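Local coordinates for protein GRMZM2G135359 pseudokinase (Zea mays, PDB 6CPY) that is a receptor-like pseudokinase, probably membrane-spanning, whose kinase-fold domain may bind ATP but is not expected to be an efficient phosphotransferase, at residues M223-I228 with E277-C282; T230-S235 with E243-R248; I150-A155 with A298-I303; L142-R147 with F266-T271. All coordinates share one frame; numbering follows the deposited sequence. Where two conformers were deposited one is given.

Contact 1: residues M223-I228 with E277-C282; sequences MVLLEI and EVVRSC
Leu225 reaches from helix 214-230 onto two successive valines of helix 269-282, and each step of its side chain can be placed by distance. Its CB lies 4.0 Å from Val279 CG2. Leu225 CG comes closer to Val279 CG2, at 3.6 Å, and Leu225 CD2 stays 3.7 Å from that methyl. At the tip, CD2 also meets CG1 of Val278, 3.9 Å away, where the two side chains cross at about a right angle. This reach follows from the first torsion, which sets CG of Leu225 anti to its backbone N (chi1 177°). Val279 divides its two methyls between neighbours: CG2 takes Leu225, while CG1 rests 3.9 Å from CB of Leu226 and also touches CD1 of that residue. The side chains that meet here are all aliphatic, and all four residues are buried. The short segments run at 149° to each other, nearly antiparallel, with axes 9.0 Å apart at closest approach; Leu226 and Val279 form the nearest CA pair. Both helices belong to the helical C-lobe of the kinase fold. Helix 293-304 flanks the pair, with Met300 on Leu225 and Ile303 on Val278, while helix 240-250 supplies Val246 against Leu226 and Phe250 against Val279.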
loop_
_atom_site.group_PDB
_atom_site.type_symbol
_atom_site.label_atom_id
_atom_site.label_comp_id
_atom_site.label_asym_id
_atom_site.label_seq_id
_atom_site.Cartn_x
_atom_site.Cartn_y
_atom_site.Cartn_z
ATOM N N MET A 223 -3.700 -11.622 -7.468
ATOM C CA MET A 223 -4.667 -10.851 -8.250
ATOM C C MET A 223 -4.059 -9.556 -8.796
ATOM O O MET A 223 -4.358 -9.146 -9.930
ATOM C CB MET A 223 -5.910 -10.543 -7.405
ATOM C CG MET A 223 -6.725 -11.784 -7.072
ATOM S SD MET A 223 -7.457 -12.531 -8.537
ATOM C CE MET A 223 -8.862 -11.458 -8.819
ATOM N N VAL A 224 -3.230 -8.906 -7.984
ATOM C CA VAL A 224 -2.574 -7.667 -8.397
ATOM C C VAL A 224 -1.516 -7.961 -9.464
ATOM O O VAL A 224 -1.369 -7.201 -10.429
ATOM C CB VAL A 224 -1.967 -6.907 -7.188
ATOM C CG1 VAL A 224 -1.063 -5.773 -7.648
ATOM C CG2 VAL A 224 -3.074 -6.357 -6.294
ATOM N N LEU A 225 -0.763 -9.043 -9.282
ATOM C CA LEU A 225 0.195 -9.474 -10.296
ATOM C C LEU A 225 -0.530 -9.764 -11.625
ATOM O O LEU A 225 -0.086 -9.333 -12.698
ATOM C CB LEU A 225 0.998 -10.683 -9.816
ATOM C CG LEU A 225 1.984 -11.283 -10.826
ATOM C CD1 LEU A 225 2.955 -10.237 -11.326
ATOM C CD2 LEU A 225 2.736 -12.459 -10.217
ATOM N N LEU A 226 -1.654 -10.476 -11.549
ATOM C CA LEU A 226 -2.474 -10.736 -12.744
ATOM C C LEU A 226 -2.942 -9.443 -13.414
ATOM O O LEU A 226 -2.958 -9.333 -14.639
ATOM C CB LEU A 226 -3.695 -11.596 -12.385
ATOM C CG LEU A 226 -4.545 -12.074 -13.575
ATOM C CD1 LEU A 226 -3.687 -12.918 -14.507
ATOM C CD2 LEU A 226 -5.763 -12.845 -13.099
ATOM N N GLU A 227 -3.317 -8.466 -12.593
ATOM C CA GLU A 227 -3.744 -7.157 -13.081
ATOM C C GLU A 227 -2.607 -6.409 -13.760
ATOM O O GLU A 227 -2.792 -5.804 -14.807
ATOM C CB GLU A 227 -4.319 -6.345 -11.917
ATOM C CG GLU A 227 -4.881 -4.989 -12.302
ATOM C CD GLU A 227 -5.260 -4.165 -11.086
ATOM O OE1 GLU A 227 -5.339 -4.737 -9.977
ATOM O OE2 GLU A 227 -5.487 -2.948 -11.247
ATOM N N ILE A 228 -1.417 -6.493 -13.177
ATOM C CA ILE A 228 -0.237 -5.854 -13.754
ATOM C C ILE A 228 0.089 -6.499 -15.110
ATOM O O ILE A 228 0.429 -5.812 -16.072
ATOM C CB ILE A 228 0.969 -5.965 -12.790
ATOM C CG1 ILE A 228 0.766 -5.065 -11.561
ATOM C CG2 ILE A 228 2.255 -5.632 -13.505
ATOM C CD1 ILE A 228 1.664 -5.374 -10.380
ATOM N N GLU A 277 2.385 -18.589 -13.672
ATOM C CA GLU A 277 2.385 -19.729 -12.738
ATOM C C GLU A 277 2.360 -19.254 -11.281
ATOM O O GLU A 277 1.630 -19.807 -10.455
ATOM C CB GLU A 277 3.578 -20.653 -12.991
ATOM C CG GLU A 277 3.494 -21.377 -14.330
ATOM C CD GLU A 277 4.785 -22.067 -14.750
ATOM O OE1 GLU A 277 5.860 -21.752 -14.191
ATOM O OE2 GLU A 277 4.726 -22.929 -15.659
ATOM N N VAL A 278 3.130 -18.213 -10.976
ATOM C CA VAL A 278 3.070 -17.581 -9.647
ATOM C C VAL A 278 1.653 -17.134 -9.346
ATOM O O VAL A 278 1.136 -17.433 -8.274
ATOM C CB VAL A 278 4.030 -16.374 -9.511
ATOM C CG1 VAL A 278 3.822 -15.659 -8.173
ATOM C CG2 VAL A 278 5.466 -16.827 -9.668
ATOM N N VAL A 279 1.020 -16.426 -10.288
ATOM C CA VAL A 279 -0.370 -16.014 -10.117
ATOM C C VAL A 279 -1.227 -17.225 -9.755
ATOM O O VAL A 279 -1.967 -17.192 -8.770
ATOM C CB VAL A 279 -0.954 -15.341 -11.377
ATOM C CG1 VAL A 279 -2.454 -15.147 -11.242
ATOM C CG2 VAL A 279 -0.269 -14.001 -11.651
ATOM N N ARG A 280 -1.130 -18.290 -10.553
ATOM C CA ARG A 280 -2.010 -19.450 -10.351
ATOM C C ARG A 280 -1.869 -20.043 -8.946
ATOM O O ARG A 280 -2.874 -20.404 -8.326
ATOM C CB ARG A 280 -1.752 -20.525 -11.411
ATOM C CG ARG A 280 -2.643 -21.757 -11.307
ATOM C CD ARG A 280 -4.130 -21.449 -11.361
ATOM N NE ARG A 280 -4.907 -22.672 -11.137
ATOM C CZ ARG A 280 -5.159 -23.210 -9.942
ATOM N NH1 ARG A 280 -4.721 -22.636 -8.825
ATOM N NH2 ARG A 280 -5.870 -24.330 -9.856
ATOM N N SER A 281 -0.638 -20.139 -8.451
ATOM C CA SER A 281 -0.384 -20.676 -7.108
ATOM C C SER A 281 -1.029 -19.801 -6.038
ATOM O O SER A 281 -1.703 -20.303 -5.128
ATOM C CB SER A 281 1.115 -20.774 -6.833
ATOM O OG SER A 281 1.741 -21.618 -7.776
ATOM N N CYS A 282 -0.832 -18.488 -6.164
ATOM C CA CYS A 282 -1.360 -17.525 -5.195
ATOM C C CYS A 282 -2.886 -17.480 -5.142
ATOM O O CYS A 282 -3.445 -17.276 -4.064
ATOM C CB CYS A 282 -0.840 -16.110 -5.501
ATOM S SG CYS A 282 0.933 -15.895 -5.293
#

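Contact 2: residues T230-S235 with E243-R248; sequences TGRVPS and ENWVSR
Thr230 OG1 has two partners, while CG2 of the same side chain touches the edge of Trp245. OG1 accepts a bond from Arg232 N at 3.1 Å, with an N-H...O angle of 153°, and also bonds to the carbonyl O of Leu226, one turn back in the helix. Its first torsion (chi1 63°) sets OG1 between the backbone N and the carbonyl carbon, and turns CG2 to the rim of the indole, near the ring plane, 4.1 Å from Trp245 CH2. The bond to Arg232 N defines an ST turn. It closes the C-terminal end of helix 214-230, where Gly231 leaves the helix with a positive phi, and it directs the chain into the loop leading to helix 240-250 of the kinase C-lobe. The turn brings Arg232 over one face of Trp245. The Arg232 chain is extended from CG to NE, and Arg232 CD makes a CH-pi contact 3.6 Å from the centroid of the six-membered ring of Trp245. Beyond it the guanidinium lies flat on the indole, the planes 28° apart, with Arg232 CZ 4.0 Å from the same centroid in a cation-pi stack. NE comes nearest of the polar atoms, 3.3 Å from CH2 of Trp245, over the rim rather than the middle. Helix 256-259 adds Leu259, which touches both Thr230 and Trp245, and Glu258 also lies against the indole.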
loop_
_atom_site.group_PDB
_atom_site.type_symbol
_atom_site.label_atom_id
_atom_site.label_comp_id
_atom_site.label_asym_id
_atom_site.label_seq_id
_atom_site.Cartn_x
_atom_site.Cartn_y
_atom_site.Cartn_z
ATOM N N THR A 230 -2.030 -8.285 -17.202
ATOM C CA THR A 230 -3.113 -8.302 -18.193
ATOM C C THR A 230 -3.737 -6.931 -18.429
ATOM O O THR A 230 -4.387 -6.704 -19.452
ATOM C CB THR A 230 -4.258 -9.250 -17.775
ATOM O OG1 THR A 230 -4.859 -8.784 -16.559
ATOM C CG2 THR A 230 -3.763 -10.640 -17.574
ATOM N N GLY A 231 -3.573 -6.030 -17.467
ATOM C CA GLY A 231 -4.294 -4.775 -17.458
ATOM C C GLY A 231 -5.783 -4.886 -17.162
ATOM O O GLY A 231 -6.505 -3.917 -17.380
ATOM N N ARG A 232 -6.238 -6.034 -16.655
ATOM C CA ARG A 232 -7.663 -6.285 -16.379
ATOM C C ARG A 232 -7.952 -6.472 -14.884
ATOM O O ARG A 232 -7.143 -7.053 -14.150
ATOM C CB ARG A 232 -8.136 -7.537 -17.117
ATOM C CG ARG A 232 -8.067 -7.454 -18.634
ATOM C CD ARG A 232 -8.061 -8.851 -19.226
ATOM N NE ARG A 232 -8.095 -8.872 -20.691
ATOM C CZ ARG A 232 -9.202 -8.873 -21.438
ATOM N NH1 ARG A 232 -10.410 -8.838 -20.878
ATOM N NH2 ARG A 232 -9.098 -8.903 -22.763
ATOM N N VAL A 233 -9.123 -6.002 -14.451
ATOM C CA VAL A 233 -9.536 -6.071 -13.044
ATOM C C VAL A 233 -11.024 -6.437 -12.952
ATOM O O VAL A 233 -11.799 -6.065 -13.838
ATOM C CB VAL A 233 -9.267 -4.718 -12.334
ATOM C CG1 VAL A 233 -10.144 -3.609 -12.896
ATOM C CG2 VAL A 233 -9.458 -4.836 -10.827
ATOM N N PRO A 234 -11.443 -7.121 -11.900
ATOM C CA PRO A 234 -12.857 -7.496 -11.774
ATOM C C PRO A 234 -13.742 -6.269 -11.660
ATOM O O PRO A 234 -13.418 -5.368 -10.925
ATOM C CB PRO A 234 -12.884 -8.320 -10.508
ATOM C CG PRO A 234 -11.543 -8.927 -10.490
ATOM C CD PRO A 234 -10.621 -7.859 -10.939
ATOM N N SER A 235 -14.834 -6.247 -12.400
ATOM C CA SER A 235 -15.718 -5.102 -12.432
ATOM C C SER A 235 -16.791 -5.107 -11.339
ATOM O O SER A 235 -17.544 -4.175 -11.214
ATOM C CB SER A 235 -16.370 -5.010 -13.791
ATOM O OG SER A 235 -17.194 -6.138 -13.987
ATOM N N GLU A 243 -13.672 -14.313 -14.895
ATOM C CA GLU A 243 -13.307 -15.612 -14.329
ATOM C C GLU A 243 -13.156 -16.681 -15.414
ATOM O O GLU A 243 -12.216 -17.476 -15.381
ATOM C CB GLU A 243 -14.346 -16.063 -13.296
ATOM N N ASN A 244 -14.081 -16.698 -16.372
ATOM C CA ASN A 244 -14.047 -17.684 -17.466
ATOM C C ASN A 244 -12.876 -17.423 -18.415
ATOM O O ASN A 244 -12.330 -18.347 -19.029
ATOM C CB ASN A 244 -15.360 -17.663 -18.259
ATOM C CG ASN A 244 -16.564 -18.049 -17.416
ATOM O OD1 ASN A 244 -16.426 -18.660 -16.353
ATOM N ND2 ASN A 244 -17.755 -17.690 -17.889
ATOM N N TRP A 245 -12.509 -16.152 -18.539
ATOM C CA TRP A 245 -11.442 -15.724 -19.434
ATOM C C TRP A 245 -10.083 -16.118 -18.854
ATOM O O TRP A 245 -9.247 -16.722 -19.538
ATOM C CB TRP A 245 -11.538 -14.213 -19.643
ATOM C CG TRP A 245 -10.495 -13.649 -20.533
ATOM C CD1 TRP A 245 -10.524 -13.584 -21.898
ATOM C CD2 TRP A 245 -9.269 -13.037 -20.124
ATOM N NE1 TRP A 245 -9.381 -12.979 -22.367
ATOM C CE2 TRP A 245 -8.594 -12.631 -21.299
ATOM C CE3 TRP A 245 -8.672 -12.800 -18.881
ATOM C CZ2 TRP A 245 -7.346 -11.997 -21.266
ATOM C CZ3 TRP A 245 -7.426 -12.172 -18.846
ATOM C CH2 TRP A 245 -6.778 -11.777 -20.035
ATOM N N VAL A 246 -9.876 -15.782 -17.584
ATOM C CA VAL A 246 -8.708 -16.244 -16.834
ATOM C C VAL A 246 -8.647 -17.775 -16.816
ATOM O O VAL A 246 -7.592 -18.366 -17.062
ATOM C CB VAL A 246 -8.728 -15.698 -15.384
ATOM C CG1 VAL A 246 -7.724 -16.414 -14.492
ATOM C CG2 VAL A 246 -8.464 -14.201 -15.390
ATOM N N SER A 247 -9.781 -18.413 -16.518
ATOM C CA SER A 247 -9.861 -19.876 -16.517
ATOM C C SER A 247 -9.405 -20.471 -17.847
ATOM O O SER A 247 -8.704 -21.477 -17.866
ATOM C CB SER A 247 -11.284 -20.350 -16.198
ATOM O OG SER A 247 -11.582 -20.130 -14.831
ATOM N N ARG A 248 -9.799 -19.844 -18.948
ATOM C CA ARG A 248 -9.421 -20.326 -20.267
ATOM C C ARG A 248 -7.905 -20.338 -20.394
ATOM O O ARG A 248 -7.348 -21.304 -20.917
ATOM C CB ARG A 248 -10.044 -19.495 -21.393
ATOM C CG ARG A 248 -9.547 -19.923 -22.769
ATOM C CD ARG A 248 -10.525 -19.635 -23.882
ATOM N NE ARG A 248 -10.715 -18.211 -24.113
ATOM C CZ ARG A 248 -9.977 -17.456 -24.923
ATOM N NH1 ARG A 248 -8.960 -17.969 -25.603
ATOM N NH2 ARG A 248 -10.267 -16.166 -25.049
#

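Contact 3: residues I150-A155 with A298-I303; sequences ISMGIA and ARMREI
Met152 overlaps Met300 in a side-by-side fashion, the two thioether chains sliding past each other in opposite directions. The Met152 sulfur SD sits 3.6 Å from CB of Met300 and 3.5 Å from the backbone N of Arg301, both on helix 293-304. The CE methyl of Met152 turns further in, close to both CB and O of Met300; that approach is shorter than usual for carbon atoms. The SD and CE positions of Met152 are those of one of two deposited conformers, so their exact distances are doubtful. Met300 is curled: its first torsion sets CG beside the backbone N (chi1 -72°), and two further bends bring its CE methyl back to 3.9 Å from Ser151 CB. Ser151 thus offers its CB to the interface, while its OG is satisfied by Arg147 O within its own helix. Tyr221 of helix 214-230 packs on Met300 and bonds Ser151 O through its hydroxyl. The axes of the two short segments approach to 9.9 Å at 154°, nearly antiparallel. The packing joins helix 144-164 to helix 293-304, the last helix of the chain, within the helical C-lobe of the protein kinase fold.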
loop_
_atom_site.group_PDB
_atom_site.type_symbol
_atom_site.label_atom_id
_atom_site.label_comp_id
_atom_site.label_asym_id
_atom_site.label_seq_id
_atom_site.Cartn_x
_atom_site.Cartn_y
_atom_site.Cartn_z
ATOM N N ILE A 150 7.823 -3.026 -10.303
ATOM C CA ILE A 150 6.700 -2.778 -9.417
ATOM C C ILE A 150 6.263 -4.083 -8.746
ATOM O O ILE A 150 6.105 -4.143 -7.531
ATOM C CB ILE A 150 5.535 -2.123 -10.185
ATOM C CG1 ILE A 150 5.907 -0.670 -10.538
ATOM C CG2 ILE A 150 4.238 -2.202 -9.381
ATOM C CD1 ILE A 150 5.061 -0.078 -11.644
ATOM N N SER A 151 6.118 -5.138 -9.540
ATOM C CA SER A 151 5.743 -6.450 -9.008
ATOM C C SER A 151 6.709 -6.956 -7.915
ATOM O O SER A 151 6.276 -7.483 -6.883
ATOM C CB SER A 151 5.676 -7.477 -10.172
ATOM O OG SER A 151 4.732 -7.093 -11.167
ATOM N N MET A 152 8.007 -6.803 -8.146
ATOM C CA MET A 152 9.018 -7.258 -7.195
ATOM C C MET A 152 8.979 -6.403 -5.938
ATOM O O MET A 152 8.963 -6.936 -4.824
ATOM C CB MET A 152 10.419 -7.224 -7.809
ATOM C CG MET A 152 11.448 -8.054 -7.042
ATOM S SD MET A 152 11.064 -9.822 -7.080
ATOM C CE MET A 152 10.131 -9.788 -8.592
ATOM N N GLY A 153 8.940 -5.081 -6.118
ATOM C CA GLY A 153 8.839 -4.146 -4.991
ATOM C C GLY A 153 7.698 -4.472 -4.050
ATOM O O GLY A 153 7.878 -4.489 -2.831
ATOM N N ILE A 154 6.520 -4.732 -4.615
ATOM C CA ILE A 154 5.360 -5.160 -3.839
ATOM C C ILE A 154 5.650 -6.440 -3.058
ATOM O O ILE A 154 5.397 -6.514 -1.848
ATOM C CB ILE A 154 4.101 -5.337 -4.721
ATOM C CG1 ILE A 154 3.644 -3.992 -5.295
ATOM C CG2 ILE A 154 2.964 -5.930 -3.915
ATOM C CD1 ILE A 154 2.675 -4.113 -6.444
ATOM N N ALA A 155 6.202 -7.448 -3.739
ATOM C CA ALA A 155 6.507 -8.710 -3.079
ATOM C C ALA A 155 7.481 -8.533 -1.910
ATOM O O ALA A 155 7.261 -9.103 -0.842
ATOM C CB ALA A 155 7.052 -9.720 -4.077
ATOM N N ALA A 298 10.826 -15.125 -3.148
ATOM C CA ALA A 298 11.992 -15.877 -3.616
ATOM C C ALA A 298 11.815 -16.299 -5.075
ATOM O O ALA A 298 12.726 -16.143 -5.892
ATOM C CB ALA A 298 12.228 -17.094 -2.727
ATOM N N ARG A 299 10.632 -16.819 -5.391
ATOM C CA ARG A 299 10.308 -17.240 -6.752
ATOM C C ARG A 299 10.314 -16.036 -7.696
ATOM O O ARG A 299 10.908 -16.095 -8.775
ATOM C CB ARG A 299 8.962 -17.973 -6.791
ATOM C CG ARG A 299 8.514 -18.456 -8.176
ATOM C CD ARG A 299 9.615 -19.214 -8.904
ATOM N NE ARG A 299 9.196 -19.695 -10.220
ATOM C CZ ARG A 299 10.033 -20.071 -11.187
ATOM N NH1 ARG A 299 11.350 -20.033 -11.001
ATOM N NH2 ARG A 299 9.553 -20.481 -12.353
ATOM N N MET A 300 9.688 -14.938 -7.266
ATOM C CA MET A 300 9.678 -13.707 -8.045
ATOM C C MET A 300 11.084 -13.181 -8.340
ATOM O O MET A 300 11.344 -12.743 -9.449
ATOM C CB MET A 300 8.851 -12.615 -7.347
ATOM C CG MET A 300 7.347 -12.825 -7.374
ATOM S SD MET A 300 6.633 -12.835 -9.026
ATOM C CE MET A 300 6.808 -11.119 -9.504
ATOM N N ARG A 301 11.986 -13.221 -7.358
ATOM C CA ARG A 301 13.375 -12.795 -7.584
ATOM C C ARG A 301 14.096 -13.704 -8.578
ATOM O O ARG A 301 14.877 -13.229 -9.409
ATOM C CB ARG A 301 14.171 -12.747 -6.279
ATOM C CG ARG A 301 15.565 -12.180 -6.488
ATOM C CD ARG A 301 16.381 -12.139 -5.219
ATOM N NE ARG A 301 17.604 -11.375 -5.444
ATOM C CZ ARG A 301 18.316 -10.779 -4.493
ATOM N NH1 ARG A 301 17.932 -10.837 -3.220
ATOM N NH2 ARG A 301 19.407 -10.104 -4.824
ATOM N N GLU A 302 13.842 -15.005 -8.474
ATOM C CA GLU A 302 14.381 -15.990 -9.413
ATOM C C GLU A 302 13.957 -15.621 -10.839
ATOM O O GLU A 302 14.785 -15.577 -11.751
ATOM C CB GLU A 302 13.895 -17.395 -9.037
ATOM C CG GLU A 302 14.696 -18.554 -9.623
ATOM C CD GLU A 302 14.155 -19.913 -9.199
ATOM O OE1 GLU A 302 13.560 -20.014 -8.105
ATOM O OE2 GLU A 302 14.310 -20.888 -9.966
ATOM N N ILE A 303 12.674 -15.297 -11.013
ATOM C CA ILE A 303 12.127 -14.976 -12.341
ATOM C C ILE A 303 12.596 -13.631 -12.911
ATOM O O ILE A 303 13.015 -13.551 -14.072
ATOM C CB ILE A 303 10.586 -15.007 -12.314
ATOM C CG1 ILE A 303 10.099 -16.435 -12.038
ATOM C CG2 ILE A 303 10.008 -14.480 -13.621
ATOM C CD1 ILE A 303 8.654 -16.522 -11.582
#

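Contact 4: residues L142-R147 with F266-T271; sequences LDWMAR and FFPEDT
Trp144 opens helix 144-164 of the kinase C-lobe and lays its indole against the turn that leads into helix 269-282. The helix start is a standard N-cap: Asp143 OD1 accepts from Ala146 N at 2.9 Å, nearly in line with the C-O bond. CH-pi contacts carry most of the interface. Pro268 CD sits over one face of the indole, 3.4 Å from the centroid of the five-membered ring, and Phe267 CB lies over the six-membered ring, 4.0 Å from its centroid. With CG anti to the backbone N (chi1 -179°), Trp144 extends its ring out to these partners. The aromatic ring of Phe267 itself stands off, its plane at 35° to the indole. An apolar methyl contact is added at the indole edge, in the ring plane, where Thr271 CG2 is 3.9 Å from Trp144 CZ2. Polar linkage goes through one water, which accepts from Trp144 N at 3.0 Å and donates to Phe266 O at 2.8 Å, bridging the two backbones. Beside this, Arg147 makes a salt bridge through NH1 with Asp261 and a hydrogen bond through NH2 to Ser263 OG. Both NE and NH2 of Arg147 meet a single atom, Leu142 O, side-on; NE is the closer at 2.8 Å, though above the carbonyl plane, whereas NH2 lies in that plane on a lone pair.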
loop_
_atom_site.group_PDB
_atom_site.type_symbol
_atom_site.label_atom_id
_atom_site.label_comp_id
_atom_site.label_asym_id
_atom_site.label_seq_id
_atom_site.Cartn_x
_atom_site.Cartn_y
_atom_site.Cartn_z
ATOM N N LEU A 142 2.949 1.738 -18.451
ATOM C CA LEU A 142 4.150 1.159 -17.862
ATOM C C LEU A 142 4.674 0.040 -18.767
ATOM O O LEU A 142 3.901 -0.824 -19.154
ATOM C CB LEU A 142 3.786 0.596 -16.490
ATOM C CG LEU A 142 3.272 1.624 -15.469
ATOM C CD1 LEU A 142 2.576 0.912 -14.325
ATOM C CD2 LEU A 142 4.415 2.479 -14.957
ATOM N N ASP A 143 5.967 0.051 -19.099
ATOM C CA ASP A 143 6.552 -1.020 -19.933
ATOM C C ASP A 143 6.879 -2.291 -19.134
ATOM O O ASP A 143 6.627 -2.344 -17.938
ATOM C CB ASP A 143 7.761 -0.518 -20.730
ATOM C CG ASP A 143 8.955 -0.130 -19.861
ATOM O OD1 ASP A 143 8.993 -0.399 -18.637
ATOM O OD2 ASP A 143 9.875 0.473 -20.444
ATOM N N TRP A 144 7.411 -3.318 -19.802
ATOM C CA TRP A 144 7.683 -4.592 -19.151
ATOM C C TRP A 144 8.570 -4.460 -17.913
ATOM O O TRP A 144 8.219 -4.955 -16.848
ATOM C CB TRP A 144 8.303 -5.579 -20.150
ATOM C CG TRP A 144 8.587 -6.897 -19.570
ATOM C CD1 TRP A 144 9.806 -7.419 -19.268
ATOM C CD2 TRP A 144 7.625 -7.880 -19.213
ATOM N NE1 TRP A 144 9.663 -8.684 -18.752
ATOM C CE2 TRP A 144 8.330 -8.985 -18.696
ATOM C CE3 TRP A 144 6.233 -7.936 -19.282
ATOM C CZ2 TRP A 144 7.683 -10.139 -18.267
ATOM C CZ3 TRP A 144 5.596 -9.075 -18.845
ATOM C CH2 TRP A 144 6.318 -10.158 -18.338
ATOM N N MET A 145 9.708 -3.774 -18.040
ATOM C CA MET A 145 10.650 -3.692 -16.926
ATOM C C MET A 145 10.061 -2.889 -15.775
ATOM O O MET A 145 10.253 -3.244 -14.618
ATOM C CB MET A 145 11.999 -3.101 -17.365
ATOM C CG MET A 145 12.810 -4.027 -18.263
ATOM S SD MET A 145 13.004 -5.681 -17.584
ATOM C CE MET A 145 13.727 -5.290 -15.991
ATOM N N ALA A 146 9.342 -1.820 -16.095
ATOM C CA ALA A 146 8.639 -1.057 -15.069
ATOM C C ALA A 146 7.649 -1.936 -14.304
ATOM O O ALA A 146 7.601 -1.898 -13.072
ATOM C CB ALA A 146 7.926 0.133 -15.683
ATOM N N ARG A 147 6.886 -2.752 -15.030
ATOM C CA ARG A 147 5.933 -3.647 -14.393
ATOM C C ARG A 147 6.588 -4.725 -13.528
ATOM O O ARG A 147 6.071 -5.067 -12.483
ATOM C CB ARG A 147 4.990 -4.245 -15.421
ATOM C CG ARG A 147 4.134 -3.171 -16.057
ATOM C CD ARG A 147 2.918 -3.715 -16.759
ATOM N NE ARG A 147 2.397 -2.705 -17.675
ATOM C CZ ARG A 147 1.181 -2.711 -18.209
ATOM N NH1 ARG A 147 0.301 -3.658 -17.920
ATOM N NH2 ARG A 147 0.859 -1.752 -19.058
ATOM N N PHE A 266 6.615 -4.882 -26.085
ATOM C CA PHE A 266 7.280 -6.185 -26.201
ATOM C C PHE A 266 7.474 -6.808 -24.834
ATOM O O PHE A 266 7.652 -6.097 -23.846
ATOM C CB PHE A 266 8.616 -6.055 -26.916
ATOM C CG PHE A 266 8.488 -5.716 -28.369
ATOM C CD1 PHE A 266 7.868 -6.600 -29.247
ATOM C CD2 PHE A 266 9.003 -4.523 -28.869
ATOM C CE1 PHE A 266 7.758 -6.300 -30.591
ATOM C CE2 PHE A 266 8.897 -4.216 -30.220
ATOM C CZ PHE A 266 8.278 -5.112 -31.083
ATOM N N PHE A 267 7.403 -8.138 -24.779
ATOM C CA PHE A 267 7.670 -8.879 -23.549
ATOM C C PHE A 267 8.319 -10.247 -23.835
ATOM O O PHE A 267 8.112 -10.812 -24.903
ATOM C CB PHE A 267 6.375 -9.044 -22.727
ATOM C CG PHE A 267 5.365 -9.991 -23.320
ATOM C CD1 PHE A 267 5.385 -11.344 -23.003
ATOM C CD2 PHE A 267 4.368 -9.526 -24.172
ATOM C CE1 PHE A 267 4.443 -12.213 -23.531
ATOM C CE2 PHE A 267 3.437 -10.392 -24.717
ATOM C CZ PHE A 267 3.468 -11.738 -24.394
ATOM N N PRO A 268 9.102 -10.769 -22.877
ATOM C CA PRO A 268 9.713 -12.086 -23.004
ATOM C C PRO A 268 8.720 -13.174 -22.620
ATOM O O PRO A 268 8.181 -13.194 -21.510
ATOM C CB PRO A 268 10.899 -12.024 -22.041
ATOM C CG PRO A 268 10.507 -11.011 -21.012
ATOM C CD PRO A 268 9.471 -10.112 -21.612
ATOM N N GLU A 269 8.493 -14.070 -23.563
ATOM C CA GLU A 269 7.407 -15.024 -23.486
ATOM C C GLU A 269 7.513 -15.965 -22.276
ATOM O O GLU A 269 6.541 -16.203 -21.545
ATOM C CB GLU A 269 7.470 -15.821 -24.781
ATOM C CG GLU A 269 6.279 -16.643 -25.083
ATOM C CD GLU A 269 6.582 -17.591 -26.220
ATOM O OE1 GLU A 269 7.311 -17.202 -27.171
ATOM O OE2 GLU A 269 6.123 -18.727 -26.124
ATOM N N ASP A 270 8.702 -16.486 -22.042
ATOM C CA ASP A 270 8.863 -17.481 -20.990
ATOM C C ASP A 270 8.860 -16.879 -19.591
ATOM O O ASP A 270 8.433 -17.526 -18.642
ATOM C CB ASP A 270 10.104 -18.306 -21.240
ATOM C CG ASP A 270 9.928 -19.240 -22.435
ATOM O OD1 ASP A 270 8.784 -19.683 -22.683
ATOM O OD2 ASP A 270 10.915 -19.484 -23.132
ATOM N N THR A 271 9.318 -15.641 -19.479
ATOM C CA THR A 271 9.194 -14.901 -18.218
ATOM C C THR A 271 7.733 -14.643 -17.878
ATOM O O THR A 271 7.302 -14.810 -16.729
ATOM C CB THR A 271 9.989 -13.593 -18.307
ATOM O OG1 THR A 271 11.315 -13.905 -18.726
ATOM C CG2 THR A 271 10.062 -12.898 -16.950
HETATM O O HOH W 1 7.847 -3.523 -22.777
#

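Overall arrangement
Contacts 1 and 3 are the buried pair, both near-antiparallel helix packings made of aliphatic and thioether groups; contact 2 is partly buried and contact 4 lies at the surface, and there aromatic faces, a guanidinium and a bridging water take over. Shared elements bind them together. Helix 144-164 serves contacts 3 and 4, helix 269-282 serves contacts 1 and 4, and helix 214-230 carries one side of contact 1 and ends in the turn of contact 2. Direct touches support this: Leu225 CD1 is 3.6 Å from Ser151 OG, Leu226 CD2 is 3.8 Å from Val246 CG2, and Arg147 NH1 probably bonds Ile228 O. Contacts 2 and 3 do not touch, their centres being about 22 Å apart.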